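PDB 5COZ: regulatory protein YycH-like domain-containing protein from Eubacterium rectale, which is of unknown function but, as a predicted lipoprotein with a YycH-like domain, may act outside the cytoplasmic membrane, possibly in a regulatory role. Local coordinates for residues A66-S70 with I120-A125; Y113-S117 with A127-D131; G142-S146 with Q240-L244; Y145-N149 with V323-Q327; A168-V173 with Y212-M216. The contacts are given in a common frame with arbitrary orientation. Residues are numbered along the deposited sequence.

Overall arrangement
Contacts 2 and 5 lie on the large antiparallel sheet; contact 1 joins its hairpin turn to the loop leaving strand 58-66 of the mixed sheet; contact 4 sets a loop on strand 314-330 of that mixed sheet. Contacts 4 and 5 are buried and rely on side chains: aromatic rings and one hydrogen bond in contact 4, mainly apolar packing with one CH-pi contact in contact 5. Contacts 1, 2 and 3 are partly buried. Contacts 1 and 2 take opposite ends of hairpin 116-120/125-128 and use main-chain hydrogen bonds; contact 2 lies farthest from the chain's centre, about 24 Å between centres. Contact 3, its centre about 5 Å from that of the chain, is polar and bridged by waters; it shares Tyr145 with contact 4.

Contact 1. Residues A66-S70 with I120-A125; sequences AINFS and IRNDSA
Phe69 and Asn122, the two residues most covered here, join two irregular loops. Segment 66-70 runs out of strand 58-66; segment 120-125 makes the turn of the hairpin whose strands are 116-120 and 125-128. The CA atoms come nearest at Asn68 and Asn122, 4.6 Å apart. One hydrogen bond links the main chains, Phe69 N to Asn122 O at 2.9 Å and nearly straight (163°), and the same oxygen receives a CA-H...O contact from Asn68 CA at 3.3 Å. Asn122 (phi/psi -65/-37, chi1 p) has its CB 3.4 Å from Asn68 ND2. Phe69 (-71/-24, chi1 m) directs its side chain at the turn, with CB 3.6 Å from Ile120 CG2 and the ring edge near Ser124 N, CD2 to N 3.5 Å. Ser70, third in buried area, brings OG to 3.4 Å from Arg121 C, while that hydroxyl is hydrogen-bonded to Glu105 O. Asn68 OD1 accepts from Ser70 N at 3.0 Å, making an Asx turn, and also from Glu71 N. Within the turn, Arg121 N donates to Ser124 O at 2.9 Å. Phe69 packs on Leu79 of helix 73-87 and Ile258 of strand 252-258, so loop 66-70, which leads into that helix, lies against the turn end of the hairpin.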
# COMPACT_ATOMS: atom_id res chain seq x y z
N ALA A 66 -17.12 -2.32 7.03
CA ALA A 66 -16.73 -1.58 5.85
C ALA A 66 -17.37 -0.20 5.84
O ALA A 66 -18.54 -0.07 6.24
CB ALA A 66 -17.18 -2.35 4.61
N ILE A 67 -16.61 0.83 5.43
CA ILE A 67 -17.15 2.17 5.22
C ILE A 67 -17.64 2.16 3.78
O ILE A 67 -16.87 1.89 2.86
CB ILE A 67 -16.12 3.28 5.53
CG1 ILE A 67 -15.80 3.28 7.05
CG2 ILE A 67 -16.66 4.68 5.10
CD1 ILE A 67 -14.66 4.11 7.49
N ASN A 68 -18.94 2.39 3.59
CA ASN A 68 -19.49 2.42 2.24
C ASN A 68 -19.55 3.89 1.82
O ASN A 68 -20.31 4.68 2.40
CB ASN A 68 -20.86 1.76 2.21
CG ASN A 68 -21.39 1.63 0.81
OD1 ASN A 68 -21.35 2.59 0.02
ND2 ASN A 68 -21.90 0.46 0.47
N PHE A 69 -18.70 4.27 0.86
CA PHE A 69 -18.60 5.68 0.51
C PHE A 69 -19.81 6.24 -0.21
O PHE A 69 -20.00 7.45 -0.17
CB PHE A 69 -17.40 5.92 -0.42
CG PHE A 69 -16.04 5.58 0.16
CD1 PHE A 69 -15.72 5.90 1.47
CD2 PHE A 69 -15.05 5.02 -0.64
CE1 PHE A 69 -14.45 5.64 1.99
CE2 PHE A 69 -13.78 4.74 -0.12
CZ PHE A 69 -13.50 5.05 1.19
N SER A 70 -20.58 5.39 -0.89
CA SER A 70 -21.65 5.90 -1.75
C SER A 70 -23.09 5.59 -1.30
O SER A 70 -24.02 6.15 -1.90
CB SER A 70 -21.46 5.38 -3.16
OG SER A 70 -21.50 3.96 -3.14
N ILE A 120 -16.89 7.92 -7.26
CA ILE A 120 -17.01 7.35 -5.93
C ILE A 120 -17.92 6.12 -6.00
O ILE A 120 -19.03 6.21 -6.51
CB ILE A 120 -17.52 8.38 -4.88
CG1 ILE A 120 -16.60 9.60 -4.85
CG2 ILE A 120 -17.64 7.71 -3.49
CD1 ILE A 120 -17.17 10.77 -4.00
N ARG A 121 -17.42 4.98 -5.49
CA ARG A 121 -18.15 3.71 -5.43
C ARG A 121 -18.29 3.31 -3.95
O ARG A 121 -17.85 4.06 -3.07
CB ARG A 121 -17.36 2.62 -6.20
CG ARG A 121 -17.36 2.72 -7.71
CD ARG A 121 -16.53 1.60 -8.34
NE ARG A 121 -17.20 0.30 -8.30
CZ ARG A 121 -16.94 -0.66 -7.42
NH1 ARG A 121 -16.00 -0.48 -6.49
NH2 ARG A 121 -17.61 -1.80 -7.45
N ASN A 122 -18.79 2.11 -3.66
CA ASN A 122 -18.92 1.71 -2.26
C ASN A 122 -17.58 1.59 -1.52
O ASN A 122 -17.50 1.96 -0.36
CB ASN A 122 -19.70 0.38 -2.14
CG ASN A 122 -19.12 -0.75 -2.97
OD1 ASN A 122 -18.94 -0.63 -4.17
ND2 ASN A 122 -18.81 -1.87 -2.33
N ASP A 123 -16.52 1.09 -2.20
CA ASP A 123 -15.26 0.83 -1.51
C ASP A 123 -14.06 1.47 -2.19
O ASP A 123 -12.93 1.00 -1.99
CB ASP A 123 -15.03 -0.69 -1.41
CG ASP A 123 -14.88 -1.38 -2.76
OD1 ASP A 123 -15.21 -0.75 -3.80
OD2 ASP A 123 -14.46 -2.55 -2.79
N SER A 124 -14.29 2.52 -2.99
CA SER A 124 -13.19 3.22 -3.64
C SER A 124 -13.63 4.59 -4.06
O SER A 124 -14.81 4.82 -4.30
CB SER A 124 -12.68 2.43 -4.84
OG SER A 124 -13.64 2.34 -5.88
N ALA A 125 -12.68 5.51 -4.11
CA ALA A 125 -12.93 6.86 -4.57
C ALA A 125 -11.70 7.30 -5.33
O ALA A 125 -10.57 7.04 -4.88
CB ALA A 125 -13.28 7.81 -3.44

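Contact 2. Residues Y113-S117 with A127-D131; sequences YTQDS and AETHD
Two main-chain hydrogen bonds close the open end of an antiparallel beta hairpin, strands 116-120 and 125-128: Ser117 N to Glu128 O and Glu128 N to Ser117 O, both 2.9 Å and close to straight. Ser117 and Glu128 are thus a hydrogen-bonded pair, CA to CA 5.6 Å, with extended backbones (phi/psi -152/155 and -154/149) and both side chains, each chi1 p, on the same face of the sheet. Water 2 joins them there, 2.7 Å from Ser117 OG and 2.7 Å from Glu128 OE2. Water 1 ties the segments further along, accepting from His130 N at 2.8 Å and donating to Thr114 O at 2.7 Å and Asp116 OD1 at 2.5 Å. Asp116 OD2 in turn accepts from Thr114 OG1 at 2.8 Å. Gln115 (phi/psi 77/21) and Asp116 form a G1 beta bulge opposite Asn111, at the turn from strand 104-111. On the partner side the strand gives way to helix 130-137, with Thr129 as N-cap, its OG1 accepting from Gly132 N. CA-H...O contacts support the pairing, Asp116 CA to Glu128 O at 3.5 Å and Ala127 CA to Ser117 O at 3.4 Å. His130 (chi1 t) is hydrogen-bonded through NE2 to Asp206 OD1. Outermost, Gln115 CB rests 3.8 Å from His130 CB.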
# COMPACT_ATOMS: atom_id res chain seq x y z
N TYR A 113 -14.50 19.53 -20.39
CA TYR A 113 -13.57 20.45 -21.07
C TYR A 113 -12.11 20.14 -20.68
O TYR A 113 -11.24 20.06 -21.55
CB TYR A 113 -13.90 21.91 -20.74
CG TYR A 113 -15.30 22.35 -21.08
CD1 TYR A 113 -15.62 22.81 -22.36
CD2 TYR A 113 -16.31 22.35 -20.12
CE1 TYR A 113 -16.91 23.23 -22.68
CE2 TYR A 113 -17.61 22.76 -20.43
CZ TYR A 113 -17.90 23.21 -21.71
OH TYR A 113 -19.17 23.62 -22.03
N THR A 114 -11.85 19.96 -19.37
CA THR A 114 -10.49 19.73 -18.84
C THR A 114 -10.13 18.25 -18.72
O THR A 114 -8.95 17.93 -18.63
CB THR A 114 -10.36 20.37 -17.47
OG1 THR A 114 -11.26 19.70 -16.57
CG2 THR A 114 -10.63 21.87 -17.49
N GLN A 115 -11.14 17.37 -18.70
CA GLN A 115 -11.00 15.91 -18.56
C GLN A 115 -10.68 15.54 -17.10
O GLN A 115 -10.21 14.43 -16.85
CB GLN A 115 -9.97 15.30 -19.54
CG GLN A 115 -10.29 15.58 -21.02
CD GLN A 115 -10.82 14.36 -21.72
OE1 GLN A 115 -12.00 14.01 -21.61
NE2 GLN A 115 -9.96 13.70 -22.48
N ASP A 116 -10.99 16.43 -16.14
CA ASP A 116 -10.87 16.13 -14.70
C ASP A 116 -12.06 15.26 -14.29
O ASP A 116 -13.15 15.40 -14.86
CB ASP A 116 -10.88 17.41 -13.86
CG ASP A 116 -9.78 18.41 -14.13
OD1 ASP A 116 -8.64 17.99 -14.35
OD2 ASP A 116 -10.06 19.63 -14.09
N SER A 117 -11.87 14.37 -13.32
CA SER A 117 -12.99 13.55 -12.91
C SER A 117 -12.90 13.11 -11.47
O SER A 117 -11.81 13.03 -10.89
CB SER A 117 -13.13 12.30 -13.79
OG SER A 117 -12.09 11.37 -13.55
N ALA A 127 -10.13 10.69 -7.55
CA ALA A 127 -10.16 12.02 -8.14
C ALA A 127 -8.89 12.18 -8.98
O ALA A 127 -7.80 11.83 -8.53
CB ALA A 127 -10.24 13.11 -7.08
N GLU A 128 -9.01 12.65 -10.21
CA GLU A 128 -7.80 12.81 -11.02
C GLU A 128 -7.94 13.88 -12.07
O GLU A 128 -9.03 14.13 -12.57
CB GLU A 128 -7.39 11.48 -11.69
CG GLU A 128 -8.43 10.89 -12.63
CD GLU A 128 -8.16 9.48 -13.13
OE1 GLU A 128 -7.15 8.86 -12.73
OE2 GLU A 128 -8.97 9.00 -13.95
N THR A 129 -6.81 14.51 -12.39
CA THR A 129 -6.71 15.41 -13.53
C THR A 129 -6.31 14.55 -14.70
O THR A 129 -5.89 13.41 -14.51
CB THR A 129 -5.71 16.55 -13.30
OG1 THR A 129 -4.39 15.97 -13.23
CG2 THR A 129 -6.02 17.39 -12.08
N HIS A 130 -6.43 15.09 -15.93
CA HIS A 130 -6.01 14.33 -17.10
C HIS A 130 -4.50 13.98 -17.00
O HIS A 130 -4.12 12.83 -17.21
CB HIS A 130 -6.31 15.15 -18.37
CG HIS A 130 -5.81 14.52 -19.63
ND1 HIS A 130 -6.37 13.36 -20.13
CD2 HIS A 130 -4.79 14.91 -20.44
CE1 HIS A 130 -5.68 13.08 -21.23
NE2 HIS A 130 -4.72 13.97 -21.45
N ASP A 131 -3.66 14.94 -16.59
CA ASP A 131 -2.22 14.70 -16.44
C ASP A 131 -1.93 13.68 -15.31
O ASP A 131 -1.07 12.81 -15.46
CB ASP A 131 -1.46 16.00 -16.16
CG ASP A 131 -1.44 16.99 -17.32
OD1 ASP A 131 -1.87 16.61 -18.44
OD2 ASP A 131 -0.97 18.14 -17.11
O HOH W 1 -7.29 17.69 -16.48
O HOH W 2 -10.60 10.36 -15.58

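Contact 3. Residues G142-S146 with Q240-L244; sequences GTYYS and QENHL
Neither segment is regular, and their backbones stay well apart: the nearest CA pairs are Tyr144 with Glu241 at 7.7 Å and Thr143 with His243 at 9.0 Å. In 142-146, Thr143 (phi/psi -92/-10) and Tyr145 (-65/-45) are turned while Tyr144 between them is extended (-87/137). In 240-244, Asn242 is the centre of an inverse gamma turn, with a weak bond of 3.0 Å from His243 N to Glu241 O. The gap is spanned by Glu241, whose side chain (chi1 m, chi2 t) reaches Tyr145 N, hydrogen-bonded to OE1 at 3.0 Å and weakly to OE2 at 3.5 Å. A carboxylate thus takes up an amide of the facing loop, and water 5 extends this, donating to Glu241 OE2 at 2.8 Å and accepting from Ser146 N at 2.9 Å. Water 3 lies 2.6 Å from Thr143 O and 2.7 Å from Glu241 OE1. His243, chi1 p, places CE1 3.3 Å from Thr143 O, and water 4 sits between Thr143 OG1 at 2.7 Å and His243 NE2 at 2.9 Å. Tyr144 CD2 passes Glu241 OE2 at 3.4 Å. The loop before helix 165-178 is thereby joined to the lead-in of strand 244-249, beside strand 211-220, where Phe215 touches both Thr143 and His243.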
# COMPACT_ATOMS: atom_id res chain seq x y z
N GLY A 142 3.57 1.79 -11.79
CA GLY A 142 2.43 0.96 -11.45
C GLY A 142 2.36 0.85 -9.95
O GLY A 142 3.39 0.90 -9.27
N THR A 143 1.15 0.74 -9.41
CA THR A 143 0.96 0.75 -7.97
C THR A 143 0.96 -0.64 -7.33
O THR A 143 0.88 -0.68 -6.10
CB THR A 143 -0.37 1.45 -7.62
OG1 THR A 143 -1.44 0.69 -8.19
CG2 THR A 143 -0.43 2.91 -8.12
N TYR A 144 0.92 -1.74 -8.11
CA TYR A 144 0.77 -3.07 -7.52
C TYR A 144 2.10 -3.69 -7.15
O TYR A 144 3.05 -3.69 -7.93
CB TYR A 144 0.06 -4.02 -8.50
CG TYR A 144 -1.38 -3.65 -8.75
CD1 TYR A 144 -1.71 -2.70 -9.73
CD2 TYR A 144 -2.41 -4.24 -8.05
CE1 TYR A 144 -3.03 -2.32 -9.93
CE2 TYR A 144 -3.74 -3.88 -8.26
CZ TYR A 144 -4.05 -2.92 -9.21
OH TYR A 144 -5.37 -2.58 -9.41
N TYR A 145 2.11 -4.32 -5.96
CA TYR A 145 3.31 -5.05 -5.53
C TYR A 145 3.55 -6.25 -6.47
O TYR A 145 4.68 -6.50 -6.88
CB TYR A 145 3.10 -5.54 -4.09
CG TYR A 145 4.25 -6.39 -3.60
CD1 TYR A 145 5.46 -5.81 -3.22
CD2 TYR A 145 4.12 -7.77 -3.50
CE1 TYR A 145 6.53 -6.58 -2.80
CE2 TYR A 145 5.18 -8.56 -3.05
CZ TYR A 145 6.39 -7.96 -2.71
OH TYR A 145 7.45 -8.70 -2.30
N SER A 146 2.47 -7.00 -6.79
CA SER A 146 2.59 -8.14 -7.69
C SER A 146 2.55 -7.70 -9.14
O SER A 146 1.75 -6.83 -9.50
CB SER A 146 1.43 -9.11 -7.47
OG SER A 146 1.45 -9.66 -6.17
N GLN A 240 -7.46 -5.83 -1.23
CA GLN A 240 -6.50 -5.11 -2.05
C GLN A 240 -5.51 -4.42 -1.16
O GLN A 240 -5.73 -4.28 0.04
CB GLN A 240 -7.18 -4.11 -2.98
CG GLN A 240 -7.83 -2.99 -2.25
CD GLN A 240 -8.82 -2.30 -3.15
OE1 GLN A 240 -9.96 -2.75 -3.32
NE2 GLN A 240 -8.40 -1.16 -3.72
N GLU A 241 -4.42 -3.96 -1.79
CA GLU A 241 -3.37 -3.30 -1.05
C GLU A 241 -3.86 -2.00 -0.44
O GLU A 241 -4.45 -1.14 -1.13
CB GLU A 241 -2.17 -3.02 -1.95
CG GLU A 241 -1.53 -4.30 -2.49
CD GLU A 241 -0.66 -4.05 -3.71
OE1 GLU A 241 0.49 -3.61 -3.54
OE2 GLU A 241 -1.19 -4.17 -4.84
N ASN A 242 -3.65 -1.87 0.86
CA ASN A 242 -4.07 -0.68 1.58
C ASN A 242 -3.10 0.48 1.36
O ASN A 242 -2.14 0.64 2.13
CB ASN A 242 -4.16 -0.98 3.07
CG ASN A 242 -4.50 0.23 3.88
OD1 ASN A 242 -5.45 0.95 3.57
ND2 ASN A 242 -3.74 0.45 4.94
N HIS A 243 -3.34 1.28 0.34
CA HIS A 243 -2.57 2.51 0.16
C HIS A 243 -3.49 3.59 -0.34
O HIS A 243 -4.28 3.39 -1.27
CB HIS A 243 -1.30 2.37 -0.76
CG HIS A 243 -1.49 1.57 -2.02
ND1 HIS A 243 -0.65 0.50 -2.31
CD2 HIS A 243 -2.36 1.72 -3.04
CE1 HIS A 243 -1.05 0.04 -3.49
NE2 HIS A 243 -2.06 0.75 -3.97
N LEU A 244 -3.39 4.73 0.33
CA LEU A 244 -4.04 5.98 -0.08
C LEU A 244 -2.99 6.66 -0.99
O LEU A 244 -1.86 6.97 -0.53
CB LEU A 244 -4.36 6.82 1.18
CG LEU A 244 -4.77 8.29 0.93
CD1 LEU A 244 -6.08 8.41 0.17
CD2 LEU A 244 -4.88 9.08 2.31
O HOH W 3 2.25 -1.62 -4.07
O HOH W 4 -2.42 -0.98 -6.25
O HOH W 5 -0.25 -6.65 -5.88

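Contact 4. Residues Y145-N149 with V323-Q327; sequences YSPFN and VYYYQ
Strand residues 323-327 run extended. Tyr324 points toward the loop 145-149, while Tyr326 leaves sideways and brings its ring end to it; the backbones stay well apart, the closest CA pairs being Phe148 with Tyr326 at 8.4 Å and Tyr145 with Tyr324 at 9.5 Å. Tyr324 (chi1 m) turns its ring edge to the face of Tyr145, a T-shaped pair with centroids 5.2 Å apart and planes at 69°; Tyr324 CD2 lies 3.7 Å from Tyr145 CZ. Tyr324 CB is 3.5 Å from Tyr145 OH, and Tyr324 OH is hydrogen-bonded to Glu304 OE2. Tyr325 directs its side chain away; its O merely lies 3.4 Å from Tyr145 OH, a hydroxyl hydrogen-bonded to Leu343 O. Tyr326, again chi1 m, accepts at OH from Asn149 ND2, 3.0 Å and 162°. The loop folds back on itself: a cis peptide precedes Pro147, Asn149 has phi/psi 58/48, and Asn149 N makes a weak 2.8 Å bond to Tyr145 O; Tyr145 (chi1 t) and Asn149 both point to the strand. Asn149 OD1 accepts from Lys151 NZ. Strand 338-348 flanks the contact, paired with strand 314-330 and hydrogen-bonded to the loop by the backbones of Pro147 and Ala342, while helix 276-288 packs against Val323 and Tyr325.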
# COMPACT_ATOMS: atom_id res chain seq x y z
N TYR A 145 2.11 -4.32 -5.96
CA TYR A 145 3.31 -5.05 -5.53
C TYR A 145 3.55 -6.25 -6.47
O TYR A 145 4.68 -6.50 -6.88
CB TYR A 145 3.10 -5.54 -4.09
CG TYR A 145 4.25 -6.39 -3.60
CD1 TYR A 145 5.46 -5.81 -3.22
CD2 TYR A 145 4.12 -7.77 -3.50
CE1 TYR A 145 6.53 -6.58 -2.80
CE2 TYR A 145 5.18 -8.56 -3.05
CZ TYR A 145 6.39 -7.96 -2.71
OH TYR A 145 7.45 -8.70 -2.30
N SER A 146 2.47 -7.00 -6.79
CA SER A 146 2.59 -8.14 -7.69
C SER A 146 2.55 -7.70 -9.14
O SER A 146 1.75 -6.83 -9.50
CB SER A 146 1.43 -9.11 -7.47
OG SER A 146 1.45 -9.66 -6.17
N PRO A 147 3.30 -8.36 -10.02
CA PRO A 147 4.26 -9.47 -9.79
C PRO A 147 5.73 -9.06 -9.66
O PRO A 147 6.55 -9.92 -9.36
CB PRO A 147 4.08 -10.31 -11.06
CG PRO A 147 3.82 -9.27 -12.15
CD PRO A 147 3.19 -8.06 -11.46
N PHE A 148 6.07 -7.79 -9.89
CA PHE A 148 7.48 -7.39 -9.93
C PHE A 148 7.86 -6.27 -8.97
O PHE A 148 9.05 -5.97 -8.82
CB PHE A 148 7.84 -6.92 -11.35
CG PHE A 148 7.48 -7.88 -12.46
CD1 PHE A 148 7.95 -9.19 -12.45
CD2 PHE A 148 6.70 -7.46 -13.54
CE1 PHE A 148 7.62 -10.08 -13.49
CE2 PHE A 148 6.39 -8.34 -14.58
CZ PHE A 148 6.84 -9.65 -14.54
N ASN A 149 6.87 -5.64 -8.33
CA ASN A 149 7.09 -4.48 -7.45
C ASN A 149 7.78 -3.36 -8.24
O ASN A 149 8.75 -2.76 -7.76
CB ASN A 149 7.87 -4.84 -6.18
CG ASN A 149 7.69 -3.78 -5.12
OD1 ASN A 149 6.67 -3.06 -5.13
ND2 ASN A 149 8.64 -3.68 -4.18
N VAL A 323 6.16 -10.87 5.43
CA VAL A 323 7.52 -10.85 4.91
C VAL A 323 7.42 -10.74 3.40
O VAL A 323 6.87 -11.61 2.74
CB VAL A 323 8.35 -12.09 5.32
CG1 VAL A 323 9.78 -12.01 4.75
CG2 VAL A 323 8.39 -12.22 6.84
N TYR A 324 7.97 -9.64 2.86
CA TYR A 324 8.00 -9.41 1.42
C TYR A 324 9.38 -9.80 0.95
O TYR A 324 10.38 -9.42 1.59
CB TYR A 324 7.72 -7.93 1.10
CG TYR A 324 6.37 -7.46 1.61
CD1 TYR A 324 6.25 -6.88 2.88
CD2 TYR A 324 5.25 -7.48 0.79
CE1 TYR A 324 5.03 -6.36 3.32
CE2 TYR A 324 4.02 -6.98 1.24
CZ TYR A 324 3.93 -6.39 2.48
OH TYR A 324 2.72 -5.92 2.94
N TYR A 325 9.45 -10.58 -0.15
CA TYR A 325 10.74 -11.00 -0.65
C TYR A 325 10.71 -11.13 -2.15
O TYR A 325 9.65 -11.24 -2.74
CB TYR A 325 11.18 -12.33 0.02
CG TYR A 325 10.34 -13.53 -0.38
CD1 TYR A 325 9.17 -13.85 0.29
CD2 TYR A 325 10.77 -14.39 -1.40
CE1 TYR A 325 8.41 -14.97 -0.06
CE2 TYR A 325 10.02 -15.51 -1.76
CZ TYR A 325 8.84 -15.79 -1.10
OH TYR A 325 8.12 -16.92 -1.46
N TYR A 326 11.90 -11.19 -2.76
CA TYR A 326 12.03 -11.43 -4.19
C TYR A 326 12.62 -12.80 -4.43
O TYR A 326 13.47 -13.24 -3.66
CB TYR A 326 13.01 -10.41 -4.83
CG TYR A 326 12.54 -8.99 -4.75
CD1 TYR A 326 11.50 -8.53 -5.55
CD2 TYR A 326 13.19 -8.07 -3.93
CE1 TYR A 326 11.08 -7.21 -5.51
CE2 TYR A 326 12.77 -6.73 -3.87
CZ TYR A 326 11.72 -6.31 -4.67
OH TYR A 326 11.28 -5.00 -4.62
N GLN A 327 12.19 -13.46 -5.50
CA GLN A 327 12.84 -14.69 -5.93
C GLN A 327 13.17 -14.56 -7.40
O GLN A 327 12.33 -14.18 -8.20
CB GLN A 327 12.00 -15.94 -5.66
CG GLN A 327 12.77 -17.22 -6.01
CD GLN A 327 12.07 -18.46 -5.51
OE1 GLN A 327 10.85 -18.60 -5.61
NE2 GLN A 327 12.85 -19.37 -4.93

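Contact 5. Residues A168-V173 with Y212-M216; sequences AEELAV and YVFFM
Apolar contacts carry this interface. Ala168 CB meets Tyr212 CD2 at 3.6 Å and Phe214 CE1 at 3.8 Å; Ala172 CB lies 4.1 Å from Met216 SE (a selenomethionine), and Val173 CG2 is 4.1 Å from Met216 CE. One CH-pi contact adds to this: Ala172 CB stands over the face of Phe214, 4.2 Å from the ring centroid and 23° off its normal. This is a helix laid on a beta sheet: helix 165-178 lies on the sheet at strand 211-220; the axes of 168-173 and 212-216 approach to 9.7 Å and cross at -46°. Tyr212, Phe214 and Met216, alternate residues all chi1 m, point to the helix, while Ala168 and Ala172, one turn apart, present their CB atoms to the strand's side chains. Against the backbone, Phe214 CZ reaches Glu169 N at 3.4 Å, and Met216 SE sits 3.6 Å from Ala172 O. Polar ends turn elsewhere: Tyr212 OH to Met163 O and Leu160 N, Glu169 OE2 to Asn187 ND2.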
# COMPACT_ATOMS: atom_id res chain seq x y z
N ALA A 168 6.02 18.80 -0.38
CA ALA A 168 5.05 17.90 -0.99
C ALA A 168 4.44 16.96 0.06
O ALA A 168 3.22 16.78 0.08
CB ALA A 168 5.74 17.10 -2.10
N GLU A 169 5.28 16.46 0.98
CA GLU A 169 4.80 15.59 2.07
C GLU A 169 3.86 16.34 3.00
O GLU A 169 2.84 15.79 3.41
CB GLU A 169 5.97 15.00 2.85
CG GLU A 169 5.45 13.97 3.84
CD GLU A 169 6.48 13.19 4.62
OE1 GLU A 169 7.68 13.28 4.31
OE2 GLU A 169 6.06 12.44 5.54
N GLU A 170 4.15 17.62 3.27
CA GLU A 170 3.27 18.42 4.11
C GLU A 170 1.89 18.57 3.46
O GLU A 170 0.87 18.47 4.16
CB GLU A 170 3.90 19.79 4.38
CG GLU A 170 5.04 19.71 5.38
CD GLU A 170 5.93 20.93 5.57
OE1 GLU A 170 5.81 21.90 4.78
OE2 GLU A 170 6.77 20.90 6.50
N LEU A 171 1.83 18.73 2.12
CA LEU A 171 0.55 18.82 1.43
C LEU A 171 -0.19 17.46 1.46
O LEU A 171 -1.41 17.42 1.63
CB LEU A 171 0.76 19.31 -0.01
CG LEU A 171 -0.49 19.45 -0.88
CD1 LEU A 171 -1.58 20.34 -0.22
CD2 LEU A 171 -0.11 19.95 -2.26
N ALA A 172 0.55 16.35 1.30
CA ALA A 172 -0.09 15.02 1.34
C ALA A 172 -0.69 14.75 2.75
O ALA A 172 -1.82 14.30 2.85
CB ALA A 172 0.92 13.95 0.98
N VAL A 173 0.05 15.15 3.82
CA VAL A 173 -0.38 14.95 5.22
C VAL A 173 -1.63 15.82 5.49
O VAL A 173 -2.60 15.35 6.08
CB VAL A 173 0.81 15.26 6.17
CG1 VAL A 173 0.33 15.45 7.62
CG2 VAL A 173 1.87 14.15 6.10
N TYR A 212 5.12 13.86 -8.03
CA TYR A 212 5.42 13.09 -6.82
C TYR A 212 4.23 12.19 -6.54
O TYR A 212 3.09 12.66 -6.66
CB TYR A 212 5.55 14.00 -5.60
CG TYR A 212 6.80 14.83 -5.50
CD1 TYR A 212 8.06 14.23 -5.37
CD2 TYR A 212 6.73 16.22 -5.43
CE1 TYR A 212 9.20 14.99 -5.20
CE2 TYR A 212 7.87 16.99 -5.22
CZ TYR A 212 9.11 16.37 -5.09
OH TYR A 212 10.23 17.14 -4.91
N VAL A 213 4.45 10.95 -6.12
CA VAL A 213 3.35 10.06 -5.71
C VAL A 213 3.63 9.59 -4.30
O VAL A 213 4.63 8.91 -4.07
CB VAL A 213 3.17 8.85 -6.66
CG1 VAL A 213 2.11 7.88 -6.11
CG2 VAL A 213 2.78 9.31 -8.06
N PHE A 214 2.73 9.93 -3.37
CA PHE A 214 2.84 9.39 -2.03
C PHE A 214 1.92 8.23 -1.85
O PHE A 214 0.77 8.27 -2.31
CB PHE A 214 2.44 10.44 -0.98
CG PHE A 214 3.49 11.50 -0.85
CD1 PHE A 214 3.46 12.64 -1.66
CD2 PHE A 214 4.46 11.41 0.13
CE1 PHE A 214 4.44 13.63 -1.52
CE2 PHE A 214 5.46 12.39 0.25
CZ PHE A 214 5.43 13.49 -0.57
N PHE A 215 2.40 7.22 -1.13
CA PHE A 215 1.57 6.16 -0.59
C PHE A 215 1.47 6.40 0.88
O PHE A 215 2.48 6.39 1.56
CB PHE A 215 2.11 4.73 -0.83
CG PHE A 215 1.97 4.10 -2.18
CD1 PHE A 215 1.63 4.87 -3.30
CD2 PHE A 215 2.18 2.74 -2.36
CE1 PHE A 215 1.56 4.28 -4.58
CE2 PHE A 215 2.06 2.15 -3.62
CZ PHE A 215 1.75 2.92 -4.72
N MSE A 216 0.24 6.62 1.34
CA MSE A 216 -0.03 6.72 2.78
C MSE A 216 -0.83 5.51 3.17
O MSE A 216 -1.46 4.88 2.33
CB MSE A 216 -0.74 8.01 3.13
CG MSE A 216 -0.08 9.17 2.44
SE MSE A 216 -0.98 10.80 2.76
CE MSE A 216 -0.08 11.21 4.10